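UDP-N-acetylglucosamine 3-dehydrogenase (Acidithiobacillus ferrooxidans, PDB 7BVJ) catalyses the NAD(+)-dependent oxidation of the glucosamine 3-position of UDP-N-acetylglucosamine to a ketone, a step in the synthesis of a diamino-sugar component of lipid A. Local coordinates at residues 19-24 with 265-270; 121-126 with 236-241; 126-131 with 259-264; 168-173 with 293-298; 273-278 with 285-290. One frame throughout, in Å; residues are numbered along the deposited sequence.

Contact 1: residues 19-24 with 265-270; sequences AQKYAA and KRDALA
Asp-267 OD1 is shared between two groups: it accepts a capping bond from Ala-270 N at 3.3 Å, and it lies 3.5 Å from Lys-21 NZ. The site joins the start of helix 268-282 to helix 13-25 of the NAD-binding Rossmann fold. Asp-267 is the N-cap of helix 268-282. Its capping bond is almost straight, at 176°, and the amide meets OD1 from well above the carboxylate plane. The carboxylate would probably also be stabilised by the positive end of the helix dipole.

Lys-21 comes from the other side. Its NZ forms a long salt bridge with Asp-267 OD2, at 3.5 Å. The lysine does not point straight at its partner. Its chain bends at chi2 (-31°) and chi4 (-99°), which lays Lys-21 CE against the carboxylate, 3.1 Å from Asp-267 OD2. CE is thus closer to the carboxylate than NZ is. The salt bridge is a loose one, with the aliphatic CE packed against the oxygens.

The rest of the lysine is packed as a hydrocarbon. Lys-21 CE also lies 4.0 Å from Ala-270 CB. The same lysine touches Ile-273 one turn along helix 268-282. Lys-21 thus covers the first turns of that helix with its carbons and reaches the cap with its charge. Further back lies Leu-269, whose side chain is buried close to that of Leu-14, an NAD(+)-binding residue. At this inner end of the packing, Lys-21 CG sits 3.9 Å from both CG and CD2 of Leu-269.

Contact 2: residues 121-126 with 236-241; sequences RVHPAI and LNNTLH
His-123 and Asn-238 run alongside each other, pointing opposite ways, with the imidazole and amide planes 54° apart. Asn-238 OD1 approaches the ring obliquely and comes nearest at His-123 CE1, 3.1 Å away. Asn-238 OD1 also lies 3.5 Å from Pro-124 CG, and the asparagine side chain is set roughly square to the proline. Pro-124 CD covers one face of the histidine ring, toward its rim.

With CG anti to the backbone N (chi1 -165°), the His-123 ring turns back beside its own helix start. There His-123 ND1 accepts from Ala-125 N at 3.2 Å, nearly in the ring plane, and caps helix 124-132. NE2 bonds to the carbonyl of Phe-235, so both ring nitrogens are used. Losing the imidazole to an alanine is likely to leave Ala-125 N without its cap and the Phe-235 carbonyl without its partner, and to open a gap beside Asn-238.

One residue further on, Ala-125 CB meets Leu-240 CB at 4.4 Å, apolar against apolar. Val-233 of the neighbouring strand 229-234 touches both residues. The capped helix therefore packs on the mixed sheet of the C-terminal domain, where Asn-238 and Thr-239 face Asp-234 in a G1 beta bulge at the turn into strand 239-245.

Contact 3: residues 126-131 with 259-264; sequences IQYLRQ and EAVDLA
Tyr-128 leaves helix 124-132 toward the edge strand 256-261, and its CB meets Leu-263 CD2 at 4.2 Å. CG stands anti to the backbone N (chi1 -178°), which carries the ring out across Val-261. From CG onward every ring atom faces the same methyl, Val-261 CG1. The distance from Val-261 CG1 is 4.1 Å at Tyr-128 CG and shortens to 3.7 Å at Tyr-128 CZ. Tyr-128 CE1 has a second neighbour in Val-261 CG2, at 4.0 Å.

The two side chains extend toward each other, and the methyl lies over the middle of one ring face. Val-261 CG1 is 3.6 Å from the centroid of the Tyr-128 ring and only 9° off the normal, a clear CH-pi contact. A serine in place of Tyr-128 would probably leave the Val-261 methyls without their aromatic cover and open a gap over Val-261.

At the tip, Tyr-128 OH passes Glu-259 OE1 at 4.2 Å, too far for a hydrogen bond. Tyr-128 also touches Leu-240 of the adjacent strand 239-245, which pairs with Val-261 through the backbone. The helix is thus held to the sheet edge at the protein surface by dispersion and CH-pi forces, with no polar bond between the two segments.

Contact 4: residues 168-173 with 293-298; sequences LTLLLT and GRRVLA
The guanidinium of Arg-295 meets Leu-170 with its edge. Leu-170 CB lies in the plane of the group, 3.6 Å from Arg-295 NH2. The backbone N of Leu-171 approaches obliquely and more loosely, 4.4 Å from Arg-295 NH2. Neither is a polar bond; the arginine end simply lies against the helix. A sharp bend at chi3 (-13°) turns the guanidinium back in this way. Arg-121 has its own NH2 near this group, and its charge is paired with Asp-167.

Leu-170 also reaches across to the other helix. Leu-170 CD1 packs on Val-296, 3.7 Å from Val-296 CA and 4.0 Å from Val-296 CB. CG of the leucine is anti to the carbonyl carbon (chi1 -68°), which sends the branch toward the backbone of helix 290-312. Helix 157-173 touches helix 124-132 in the C-terminal domain, while helix 290-312 also touches helix 97-110, where Arg-294 forms a salt bridge with Asp-101. The local axes come within 10.2 Å and cross at 124°.

Val-296 continues along helix 157-173 to Ile-163, Leu-166 and Asp-167. At the end of that helix, Thr-173 OG1 donates to Thr-169 O at 2.6 Å, while Thr-173 N reaches the same oxygen from the opposite face of the carbonyl plane.

Contact 5: residues 273-278 with 285-290; sequences IEDFLN and PVFCDG
Helix 268-282 is tied to the loop that leads into helix 290-312 by Asp-275, which accepts from the backbone of Phe-287. The bond runs from Phe-287 N to Asp-275 OD1 at 2.9 Å. It is somewhat bent, with an angle of 145° at the hydrogen. The amide meets OD1 on the syn side, but clearly out of the carboxylate plane.

Asp-275 holds its CG anti to the backbone N (chi1 -177°), and this extends the carboxylate from the helix to the loop. OD1 does more than accept the bond. Asp-275 OD1 lies in the plane of the Phe-287 ring at its edge, 3.4 Å from Phe-287 CD1. The carboxylate and ring planes are nearly perpendicular, 86° apart. The slightly positive ring hydrogens probably suit the negative oxygen in this position. Asp-275 OD1 also touches Val-286 CG2 at 3.3 Å, so three groups surround this one atom.

Val-286 uses the same methyl against the helix. Val-286 CG2 lies 3.8 Å from Phe-276 CA and 4.5 Å from Phe-276 CB. The Phe-276 ring turns instead to Tyr-22 and Leu-88 of the Rossmann fold. Val-286 also touches Ala-279, one turn further along the helix, while Phe-287 touches Glu-272, one turn back.

The loop then passes to Asp-289, whose OD1 caps the next helix at Ala-292 N. The contact thus belongs to the loop linking helix 268-282 to helix 290-312, fastened to the first helix by the Asp-275 bond and ending in the aspartate N-cap of the second.

Overall arrangement
The five contacts join the Rossmann fold, the mixed sheet and the C-terminal helices. Contacts 2 and 3 are neighbours, with centres about 7 Å apart. They share helix 124-132 and reach adjacent strands, 239-245 and 256-261. Contacts 1 and 5 share helix 268-282, with centres about 14 Å apart; contact 1 uses helix 13-25, and contact 5 touches it through Ile-273 and Phe-276. Contact 4 is about 24 Å from contact 1, centre to centre. Along the chain, contacts 2 and 3 are nested within contact 1, and contact 5 within contact 4, while contact 4 crosses contacts 1, 2 and 3. The late helices return to the N-terminal NAD-binding part and connect it to the sheet domain.

Contact 1: residues 19-24 with 265-270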
# COMPACT_ATOMS: atom_id res chain seq x y z
N ALA A 19 -5.22 5.56 -14.31
CA ALA A 19 -5.30 5.82 -15.75
C ALA A 19 -4.77 7.21 -16.10
O ALA A 19 -4.06 7.38 -17.11
CB ALA A 19 -6.75 5.66 -16.23
N GLN A 20 -5.09 8.22 -15.27
CA GLN A 20 -4.56 9.56 -15.50
C GLN A 20 -3.03 9.55 -15.48
O GLN A 20 -2.38 10.16 -16.34
CB GLN A 20 -5.09 10.55 -14.45
CG GLN A 20 -6.61 10.75 -14.46
CD GLN A 20 -7.09 11.74 -13.41
OE1 GLN A 20 -6.35 12.12 -12.50
NE2 GLN A 20 -8.35 12.16 -13.53
N LYS A 21 -2.44 8.85 -14.50
CA LYS A 21 -0.98 8.81 -14.42
C LYS A 21 -0.38 8.15 -15.66
O LYS A 21 0.56 8.68 -16.28
CB LYS A 21 -0.52 8.06 -13.16
CG LYS A 21 -1.08 8.57 -11.84
CD LYS A 21 -1.34 10.07 -11.88
CE LYS A 21 -1.19 10.70 -10.52
NZ LYS A 21 -2.50 10.90 -9.85
N TYR A 22 -0.92 6.99 -16.04
CA TYR A 22 -0.37 6.30 -17.21
C TYR A 22 -0.47 7.16 -18.45
O TYR A 22 0.45 7.17 -19.28
CB TYR A 22 -1.08 4.97 -17.44
CG TYR A 22 -0.66 3.82 -16.54
CD1 TYR A 22 0.59 3.23 -16.67
CD2 TYR A 22 -1.55 3.28 -15.63
CE1 TYR A 22 0.95 2.15 -15.88
CE2 TYR A 22 -1.20 2.22 -14.82
CZ TYR A 22 0.05 1.65 -14.95
OH TYR A 22 0.41 0.60 -14.15
N ALA A 23 -1.57 7.90 -18.60
CA ALA A 23 -1.71 8.78 -19.76
C ALA A 23 -0.67 9.88 -19.75
O ALA A 23 -0.20 10.31 -20.82
CB ALA A 23 -3.11 9.38 -19.80
N ALA A 24 -0.28 10.35 -18.56
CA ALA A 24 0.74 11.40 -18.52
C ALA A 24 2.15 10.87 -18.78
O ALA A 24 2.98 11.61 -19.32
CB ALA A 24 0.70 12.11 -17.17
N LYS A 265 6.43 17.74 -1.15
CA LYS A 265 5.20 17.01 -1.50
C LYS A 265 5.33 16.54 -2.94
O LYS A 265 5.72 17.34 -3.75
CB LYS A 265 3.93 17.87 -1.35
CG LYS A 265 3.96 19.01 -0.35
CD LYS A 265 2.95 20.15 -0.62
CE LYS A 265 3.56 21.53 -0.76
NZ LYS A 265 2.63 22.63 -1.14
N ARG A 266 5.10 15.26 -3.22
CA ARG A 266 5.08 14.77 -4.59
C ARG A 266 3.89 13.83 -4.79
O ARG A 266 3.23 13.40 -3.85
CB ARG A 266 6.40 14.07 -4.96
CG ARG A 266 6.49 12.62 -4.54
CD ARG A 266 7.80 12.02 -4.98
NE ARG A 266 7.98 10.66 -4.47
CZ ARG A 266 9.17 10.13 -4.18
NH1 ARG A 266 10.27 10.86 -4.33
NH2 ARG A 266 9.25 8.88 -3.72
N ASP A 267 3.60 13.55 -6.06
CA ASP A 267 2.52 12.64 -6.44
C ASP A 267 2.93 11.21 -6.13
O ASP A 267 3.81 10.66 -6.79
CB ASP A 267 2.21 12.82 -7.92
CG ASP A 267 0.81 12.35 -8.29
OD1 ASP A 267 0.34 11.31 -7.77
OD2 ASP A 267 0.19 13.05 -9.12
N ALA A 268 2.32 10.60 -5.12
CA ALA A 268 2.74 9.26 -4.71
C ALA A 268 2.37 8.21 -5.76
O ALA A 268 3.16 7.32 -6.07
CB ALA A 268 2.12 8.91 -3.35
N LEU A 269 1.16 8.30 -6.32
CA LEU A 269 0.73 7.28 -7.26
C LEU A 269 1.48 7.39 -8.58
O LEU A 269 1.85 6.37 -9.19
CB LEU A 269 -0.79 7.38 -7.45
CG LEU A 269 -1.39 6.48 -8.54
CD1 LEU A 269 -1.22 5.03 -8.14
CD2 LEU A 269 -2.84 6.82 -8.80
N ALA A 270 1.74 8.62 -9.05
CA ALA A 270 2.64 8.80 -10.18
C ALA A 270 4.02 8.20 -9.91
O ALA A 270 4.61 7.58 -10.79
CB ALA A 270 2.78 10.29 -10.52

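Contact 2: residues 121-126 with 236-241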
# COMPACT_ATOMS: atom_id res chain seq x y z
N ARG A 121 5.00 3.21 0.87
CA ARG A 121 6.43 3.03 0.72
C ARG A 121 7.07 4.20 -0.01
O ARG A 121 8.26 4.47 0.21
CB ARG A 121 6.74 1.75 -0.05
CG ARG A 121 6.38 0.46 0.66
CD ARG A 121 7.01 -0.70 -0.05
NE ARG A 121 6.82 -1.96 0.66
CZ ARG A 121 7.64 -3.00 0.54
NH1 ARG A 121 8.68 -2.91 -0.27
NH2 ARG A 121 7.43 -4.11 1.21
N VAL A 122 6.34 4.88 -0.90
CA VAL A 122 6.92 5.99 -1.65
C VAL A 122 6.58 7.34 -1.02
O VAL A 122 6.92 8.39 -1.58
CB VAL A 122 6.53 5.95 -3.15
CG1 VAL A 122 6.80 4.57 -3.76
CG2 VAL A 122 5.10 6.35 -3.38
N HIS A 123 5.94 7.33 0.15
CA HIS A 123 5.70 8.56 0.89
C HIS A 123 7.02 9.28 1.16
O HIS A 123 8.03 8.63 1.47
CB HIS A 123 4.99 8.27 2.21
CG HIS A 123 4.40 9.49 2.85
ND1 HIS A 123 5.17 10.43 3.50
CD2 HIS A 123 3.13 9.96 2.88
CE1 HIS A 123 4.39 11.41 3.93
NE2 HIS A 123 3.15 11.15 3.57
N PRO A 124 7.06 10.61 1.03
CA PRO A 124 8.34 11.33 1.18
C PRO A 124 9.04 11.09 2.51
O PRO A 124 10.28 11.01 2.56
CB PRO A 124 7.94 12.80 1.00
CG PRO A 124 6.68 12.77 0.20
CD PRO A 124 5.97 11.49 0.53
N ALA A 125 8.28 10.97 3.60
CA ALA A 125 8.91 10.76 4.90
C ALA A 125 9.58 9.39 4.96
O ALA A 125 10.68 9.25 5.51
CB ALA A 125 7.87 10.90 6.01
N ILE A 126 8.94 8.38 4.38
CA ILE A 126 9.50 7.04 4.42
C ILE A 126 10.74 6.96 3.53
O ILE A 126 11.74 6.32 3.87
CB ILE A 126 8.45 5.99 4.01
CG1 ILE A 126 7.64 5.51 5.22
CG2 ILE A 126 9.12 4.74 3.45
CD1 ILE A 126 7.11 6.58 6.14
N LEU A 236 -0.43 12.69 6.85
CA LEU A 236 -1.44 13.56 6.25
C LEU A 236 -0.86 14.93 5.94
O LEU A 236 -0.95 15.42 4.81
CB LEU A 236 -2.64 13.68 7.20
CG LEU A 236 -4.01 13.45 6.58
CD1 LEU A 236 -3.98 12.20 5.70
CD2 LEU A 236 -5.04 13.31 7.68
N ASN A 237 -0.23 15.56 6.93
CA ASN A 237 0.31 16.89 6.77
C ASN A 237 1.71 16.89 6.18
O ASN A 237 2.27 17.97 5.97
CB ASN A 237 0.28 17.61 8.12
CG ASN A 237 -1.14 17.75 8.65
OD1 ASN A 237 -2.10 17.67 7.89
ND2 ASN A 237 -1.28 17.93 9.96
N ASN A 238 2.27 15.71 5.89
CA ASN A 238 3.57 15.54 5.24
C ASN A 238 4.70 16.19 6.03
O ASN A 238 5.55 16.90 5.48
CB ASN A 238 3.53 16.06 3.79
CG ASN A 238 4.62 15.46 2.91
OD1 ASN A 238 4.75 14.24 2.79
ND2 ASN A 238 5.41 16.32 2.28
N THR A 239 4.74 15.91 7.34
CA THR A 239 5.81 16.44 8.20
C THR A 239 6.58 15.32 8.88
O THR A 239 6.02 14.27 9.22
CB THR A 239 5.27 17.39 9.28
OG1 THR A 239 4.40 16.68 10.16
CG2 THR A 239 4.51 18.56 8.64
N LEU A 240 7.87 15.58 9.13
CA LEU A 240 8.75 14.61 9.77
C LEU A 240 9.66 15.31 10.77
O LEU A 240 10.27 16.33 10.45
CB LEU A 240 9.58 13.84 8.73
CG LEU A 240 10.87 13.15 9.18
CD1 LEU A 240 10.57 12.01 10.14
CD2 LEU A 240 11.61 12.63 7.99
N HIS A 241 9.74 14.76 11.99
CA HIS A 241 10.59 15.31 13.04
C HIS A 241 11.45 14.20 13.61
O HIS A 241 10.95 13.12 13.91
CB HIS A 241 9.76 15.93 14.16
CG HIS A 241 9.18 17.26 13.79
ND1 HIS A 241 9.81 18.45 14.09
CD2 HIS A 241 8.07 17.59 13.10
CE1 HIS A 241 9.09 19.45 13.63
NE2 HIS A 241 8.03 18.96 13.02

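Contact 3: residues 126-131 with 259-264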
# COMPACT_ATOMS: atom_id res chain seq x y z
N ILE A 126 8.94 8.38 4.38
CA ILE A 126 9.50 7.04 4.42
C ILE A 126 10.74 6.96 3.53
O ILE A 126 11.74 6.32 3.87
CB ILE A 126 8.45 5.99 4.01
CG1 ILE A 126 7.64 5.51 5.22
CG2 ILE A 126 9.12 4.74 3.45
CD1 ILE A 126 7.11 6.58 6.14
N GLN A 127 10.70 7.62 2.37
CA GLN A 127 11.88 7.62 1.50
C GLN A 127 13.05 8.30 2.20
O GLN A 127 14.18 7.79 2.15
CB GLN A 127 11.56 8.32 0.17
CG GLN A 127 12.73 8.39 -0.81
CD GLN A 127 12.28 8.34 -2.27
OE1 GLN A 127 11.31 7.64 -2.62
NE2 GLN A 127 12.97 9.08 -3.14
N TYR A 128 12.78 9.42 2.87
CA TYR A 128 13.84 10.11 3.59
C TYR A 128 14.42 9.23 4.70
O TYR A 128 15.65 9.18 4.89
CB TYR A 128 13.32 11.42 4.17
CG TYR A 128 14.40 12.20 4.90
CD1 TYR A 128 14.64 11.99 6.25
CD2 TYR A 128 15.18 13.13 4.24
CE1 TYR A 128 15.61 12.68 6.92
CE2 TYR A 128 16.16 13.83 4.90
CZ TYR A 128 16.37 13.60 6.24
OH TYR A 128 17.34 14.30 6.90
N LEU A 129 13.56 8.55 5.45
CA LEU A 129 14.04 7.75 6.57
C LEU A 129 14.80 6.52 6.08
O LEU A 129 15.77 6.09 6.71
CB LEU A 129 12.87 7.34 7.48
CG LEU A 129 12.31 8.46 8.35
CD1 LEU A 129 10.99 8.04 8.92
CD2 LEU A 129 13.33 8.82 9.43
N ARG A 130 14.37 5.94 4.96
CA ARG A 130 15.14 4.85 4.39
C ARG A 130 16.50 5.34 3.91
O ARG A 130 17.51 4.66 4.12
CB ARG A 130 14.35 4.18 3.25
CG ARG A 130 13.09 3.39 3.72
CD ARG A 130 12.58 2.41 2.65
NE ARG A 130 13.38 1.19 2.57
CZ ARG A 130 13.48 0.43 1.48
NH1 ARG A 130 12.84 0.76 0.37
NH2 ARG A 130 14.23 -0.67 1.50
N GLN A 131 16.56 6.53 3.30
CA GLN A 131 17.85 7.04 2.84
C GLN A 131 18.75 7.49 3.99
O GLN A 131 19.97 7.58 3.79
CB GLN A 131 17.65 8.19 1.86
CG GLN A 131 17.35 7.71 0.44
CD GLN A 131 18.59 7.21 -0.30
OE1 GLN A 131 19.59 6.81 0.31
NE2 GLN A 131 18.52 7.23 -1.64
N GLU A 259 14.97 17.99 15.04
CA GLU A 259 15.23 18.42 13.68
C GLU A 259 13.95 18.23 12.87
O GLU A 259 13.48 17.11 12.69
CB GLU A 259 16.38 17.64 13.06
CG GLU A 259 16.37 17.71 11.55
CD GLU A 259 17.38 16.79 10.92
OE1 GLU A 259 18.00 17.21 9.92
OE2 GLU A 259 17.55 15.65 11.43
N ALA A 260 13.40 19.36 12.45
CA ALA A 260 12.21 19.42 11.59
C ALA A 260 12.68 19.15 10.16
O ALA A 260 13.43 19.94 9.65
CB ALA A 260 11.54 20.76 11.75
N VAL A 261 12.30 18.02 9.60
CA VAL A 261 12.80 17.60 8.26
C VAL A 261 12.00 18.25 7.15
O VAL A 261 10.79 18.15 7.09
CB VAL A 261 12.92 16.08 8.08
CG1 VAL A 261 13.39 15.72 6.70
CG2 VAL A 261 13.85 15.49 9.08
N ASP A 262 12.71 18.90 6.24
CA ASP A 262 12.05 19.59 5.12
C ASP A 262 11.65 18.57 4.04
O ASP A 262 12.44 18.15 3.23
CB ASP A 262 12.83 20.81 4.64
CG ASP A 262 12.67 22.05 5.50
OD1 ASP A 262 11.63 22.19 6.15
OD2 ASP A 262 13.59 22.86 5.48
N LEU A 263 10.39 18.22 4.08
CA LEU A 263 9.84 17.23 3.11
C LEU A 263 9.14 17.91 1.93
O LEU A 263 8.33 18.77 2.13
CB LEU A 263 8.82 16.26 3.74
CG LEU A 263 9.27 15.30 4.83
CD1 LEU A 263 8.09 14.50 5.34
CD2 LEU A 263 10.37 14.39 4.37
N ALA A 264 9.43 17.44 0.74
CA ALA A 264 8.78 17.92 -0.50
C ALA A 264 7.52 17.09 -0.75
O ALA A 264 7.58 15.89 -0.55
CB ALA A 264 9.74 17.74 -1.64

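Contact 4: residues 168-173 with 293-298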
# COMPACT_ATOMS: atom_id res chain seq x y z
N LEU A 168 4.85 -1.11 6.31
CA LEU A 168 5.95 -0.24 6.70
C LEU A 168 6.81 -0.89 7.77
O LEU A 168 8.04 -0.83 7.72
CB LEU A 168 5.42 1.10 7.20
CG LEU A 168 4.86 2.03 6.12
CD1 LEU A 168 4.22 3.29 6.72
CD2 LEU A 168 5.95 2.37 5.09
N THR A 169 6.16 -1.51 8.75
CA THR A 169 6.85 -2.24 9.80
C THR A 169 7.75 -3.32 9.21
O THR A 169 8.96 -3.40 9.52
CB THR A 169 5.82 -2.87 10.72
OG1 THR A 169 5.10 -1.84 11.43
CG2 THR A 169 6.49 -3.84 11.66
N LEU A 170 7.18 -4.18 8.36
CA LEU A 170 7.98 -5.26 7.81
C LEU A 170 9.14 -4.72 6.97
O LEU A 170 10.22 -5.31 6.96
CB LEU A 170 7.11 -6.22 6.98
CG LEU A 170 6.09 -7.04 7.80
CD1 LEU A 170 5.08 -7.69 6.88
CD2 LEU A 170 6.76 -8.09 8.67
N LEU A 171 8.94 -3.59 6.30
CA LEU A 171 9.97 -3.06 5.42
C LEU A 171 11.10 -2.39 6.21
O LEU A 171 12.28 -2.67 5.98
CB LEU A 171 9.37 -2.06 4.43
CG LEU A 171 10.33 -1.44 3.42
CD1 LEU A 171 10.66 -2.46 2.36
CD2 LEU A 171 9.73 -0.21 2.80
N LEU A 172 10.75 -1.51 7.14
CA LEU A 172 11.76 -0.83 7.94
C LEU A 172 12.55 -1.80 8.79
O LEU A 172 13.75 -1.59 9.01
CB LEU A 172 11.11 0.23 8.82
CG LEU A 172 10.37 1.29 8.01
CD1 LEU A 172 9.80 2.35 8.93
CD2 LEU A 172 11.31 1.92 6.98
N THR A 173 11.92 -2.88 9.27
CA THR A 173 12.66 -3.83 10.09
C THR A 173 13.36 -4.92 9.30
O THR A 173 14.42 -5.40 9.71
CB THR A 173 11.73 -4.49 11.12
OG1 THR A 173 10.63 -5.10 10.43
CG2 THR A 173 11.23 -3.44 12.15
N GLY A 293 4.28 -8.17 -1.03
CA GLY A 293 2.83 -8.08 -0.91
C GLY A 293 2.27 -9.24 -0.12
O GLY A 293 1.46 -9.05 0.79
N ARG A 294 2.74 -10.45 -0.43
CA ARG A 294 2.28 -11.65 0.27
C ARG A 294 2.74 -11.65 1.73
O ARG A 294 2.00 -12.07 2.61
CB ARG A 294 2.78 -12.90 -0.46
CG ARG A 294 2.29 -14.21 0.12
CD ARG A 294 3.41 -15.00 0.80
NE ARG A 294 3.05 -16.41 0.99
CZ ARG A 294 2.73 -16.96 2.16
NH1 ARG A 294 2.75 -16.23 3.27
NH2 ARG A 294 2.41 -18.25 2.22
N ARG A 295 3.98 -11.20 1.99
CA ARG A 295 4.46 -11.07 3.37
C ARG A 295 3.49 -10.25 4.21
O ARG A 295 3.02 -10.69 5.28
CB ARG A 295 5.85 -10.42 3.40
CG ARG A 295 7.04 -11.38 3.35
CD ARG A 295 8.31 -10.81 4.03
NE ARG A 295 8.19 -9.38 4.28
CZ ARG A 295 8.57 -8.43 3.44
NH1 ARG A 295 9.13 -8.76 2.27
NH2 ARG A 295 8.40 -7.14 3.75
N VAL A 296 3.18 -9.04 3.75
CA VAL A 296 2.26 -8.17 4.53
C VAL A 296 0.86 -8.78 4.55
O VAL A 296 0.20 -8.60 5.53
CB VAL A 296 2.29 -6.67 4.16
CG1 VAL A 296 1.87 -6.36 2.75
CG2 VAL A 296 1.50 -5.86 5.15
N LEU A 297 0.44 -9.43 3.46
CA LEU A 297 -0.88 -10.05 3.42
C LEU A 297 -1.03 -11.13 4.49
O LEU A 297 -2.07 -11.21 5.16
CB LEU A 297 -1.15 -10.65 2.04
CG LEU A 297 -2.46 -11.45 1.92
CD1 LEU A 297 -3.68 -10.53 1.94
CD2 LEU A 297 -2.48 -12.33 0.69
N ALA A 298 -0.01 -11.98 4.65
CA ALA A 298 -0.02 -13.00 5.70
C ALA A 298 -0.06 -12.38 7.09
O ALA A 298 -0.82 -12.82 7.96
CB ALA A 298 1.20 -13.92 5.55

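Contact 5: residues 273-278 with 285-290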
# COMPACT_ATOMS: atom_id res chain seq x y z
N ILE A 273 3.81 4.42 -10.11
CA ILE A 273 3.63 3.91 -11.46
C ILE A 273 4.90 4.07 -12.27
O ILE A 273 5.30 3.16 -13.02
CB ILE A 273 2.41 4.58 -12.12
CG1 ILE A 273 1.14 3.91 -11.58
CG2 ILE A 273 2.47 4.46 -13.65
CD1 ILE A 273 -0.16 4.59 -11.97
N GLU A 274 5.59 5.21 -12.12
CA GLU A 274 6.87 5.35 -12.81
C GLU A 274 7.85 4.29 -12.35
O GLU A 274 8.61 3.74 -13.16
CB GLU A 274 7.47 6.74 -12.60
CG GLU A 274 8.77 6.89 -13.41
CD GLU A 274 9.46 8.22 -13.25
OE1 GLU A 274 8.77 9.24 -13.04
OE2 GLU A 274 10.70 8.25 -13.35
N ASP A 275 7.84 3.96 -11.05
CA ASP A 275 8.73 2.92 -10.56
C ASP A 275 8.40 1.57 -11.20
O ASP A 275 9.30 0.85 -11.64
CB ASP A 275 8.66 2.87 -9.04
CG ASP A 275 9.60 1.87 -8.45
OD1 ASP A 275 9.25 0.67 -8.48
OD2 ASP A 275 10.68 2.26 -7.95
N PHE A 276 7.11 1.21 -11.25
CA PHE A 276 6.68 -0.03 -11.89
C PHE A 276 7.18 -0.11 -13.34
O PHE A 276 7.76 -1.13 -13.78
CB PHE A 276 5.14 -0.11 -11.78
CG PHE A 276 4.45 -1.17 -12.63
CD1 PHE A 276 4.82 -2.51 -12.57
CD2 PHE A 276 3.38 -0.82 -13.44
CE1 PHE A 276 4.16 -3.48 -13.33
CE2 PHE A 276 2.72 -1.77 -14.23
CZ PHE A 276 3.11 -3.11 -14.17
N LEU A 277 7.00 0.97 -14.10
CA LEU A 277 7.38 0.95 -15.51
C LEU A 277 8.90 0.94 -15.69
O LEU A 277 9.44 0.29 -16.61
CB LEU A 277 6.74 2.13 -16.24
CG LEU A 277 5.20 2.18 -16.29
CD1 LEU A 277 4.71 3.40 -17.09
CD2 LEU A 277 4.64 0.89 -16.86
N ASN A 278 9.63 1.64 -14.81
CA ASN A 278 11.09 1.57 -14.86
C ASN A 278 11.57 0.17 -14.53
O ASN A 278 12.54 -0.30 -15.11
CB ASN A 278 11.70 2.59 -13.90
CG ASN A 278 11.50 4.00 -14.37
OD1 ASN A 278 11.39 4.25 -15.57
ND2 ASN A 278 11.45 4.94 -13.44
N PRO A 285 14.71 -3.86 -9.51
CA PRO A 285 13.65 -4.32 -8.60
C PRO A 285 12.63 -3.22 -8.31
O PRO A 285 12.96 -2.04 -8.17
CB PRO A 285 14.41 -4.73 -7.34
CG PRO A 285 15.71 -3.98 -7.41
CD PRO A 285 16.04 -3.92 -8.86
N VAL A 286 11.38 -3.64 -8.23
CA VAL A 286 10.27 -2.71 -8.07
C VAL A 286 10.08 -2.37 -6.59
O VAL A 286 10.54 -3.08 -5.70
CB VAL A 286 9.02 -3.34 -8.71
CG1 VAL A 286 8.36 -4.35 -7.74
CG2 VAL A 286 8.06 -2.29 -9.20
N PHE A 287 9.41 -1.24 -6.33
CA PHE A 287 9.31 -0.74 -4.96
C PHE A 287 8.61 -1.73 -4.02
O PHE A 287 8.94 -1.78 -2.82
CB PHE A 287 8.55 0.59 -4.93
CG PHE A 287 7.08 0.42 -5.13
CD1 PHE A 287 6.57 0.19 -6.41
CD2 PHE A 287 6.21 0.39 -4.05
CE1 PHE A 287 5.23 -0.01 -6.60
CE2 PHE A 287 4.86 0.19 -4.24
CZ PHE A 287 4.37 -0.02 -5.51
N CYS A 288 7.65 -2.50 -4.52
CA CYS A 288 7.02 -3.54 -3.70
C CYS A 288 6.59 -4.66 -4.63
O CYS A 288 5.66 -4.47 -5.43
CB CYS A 288 5.84 -2.99 -2.91
SG CYS A 288 4.94 -4.24 -1.96
N ASP A 289 7.23 -5.83 -4.51
CA ASP A 289 6.93 -6.91 -5.43
C ASP A 289 5.91 -7.87 -4.82
O ASP A 289 5.43 -7.67 -3.71
CB ASP A 289 8.21 -7.61 -5.89
CG ASP A 289 8.85 -8.49 -4.80
OD1 ASP A 289 8.31 -8.65 -3.69
OD2 ASP A 289 9.94 -9.03 -5.09
N GLY A 290 5.60 -8.94 -5.57
CA GLY A 290 4.64 -9.92 -5.10
C GLY A 290 5.03 -10.55 -3.77
O GLY A 290 4.18 -10.79 -2.91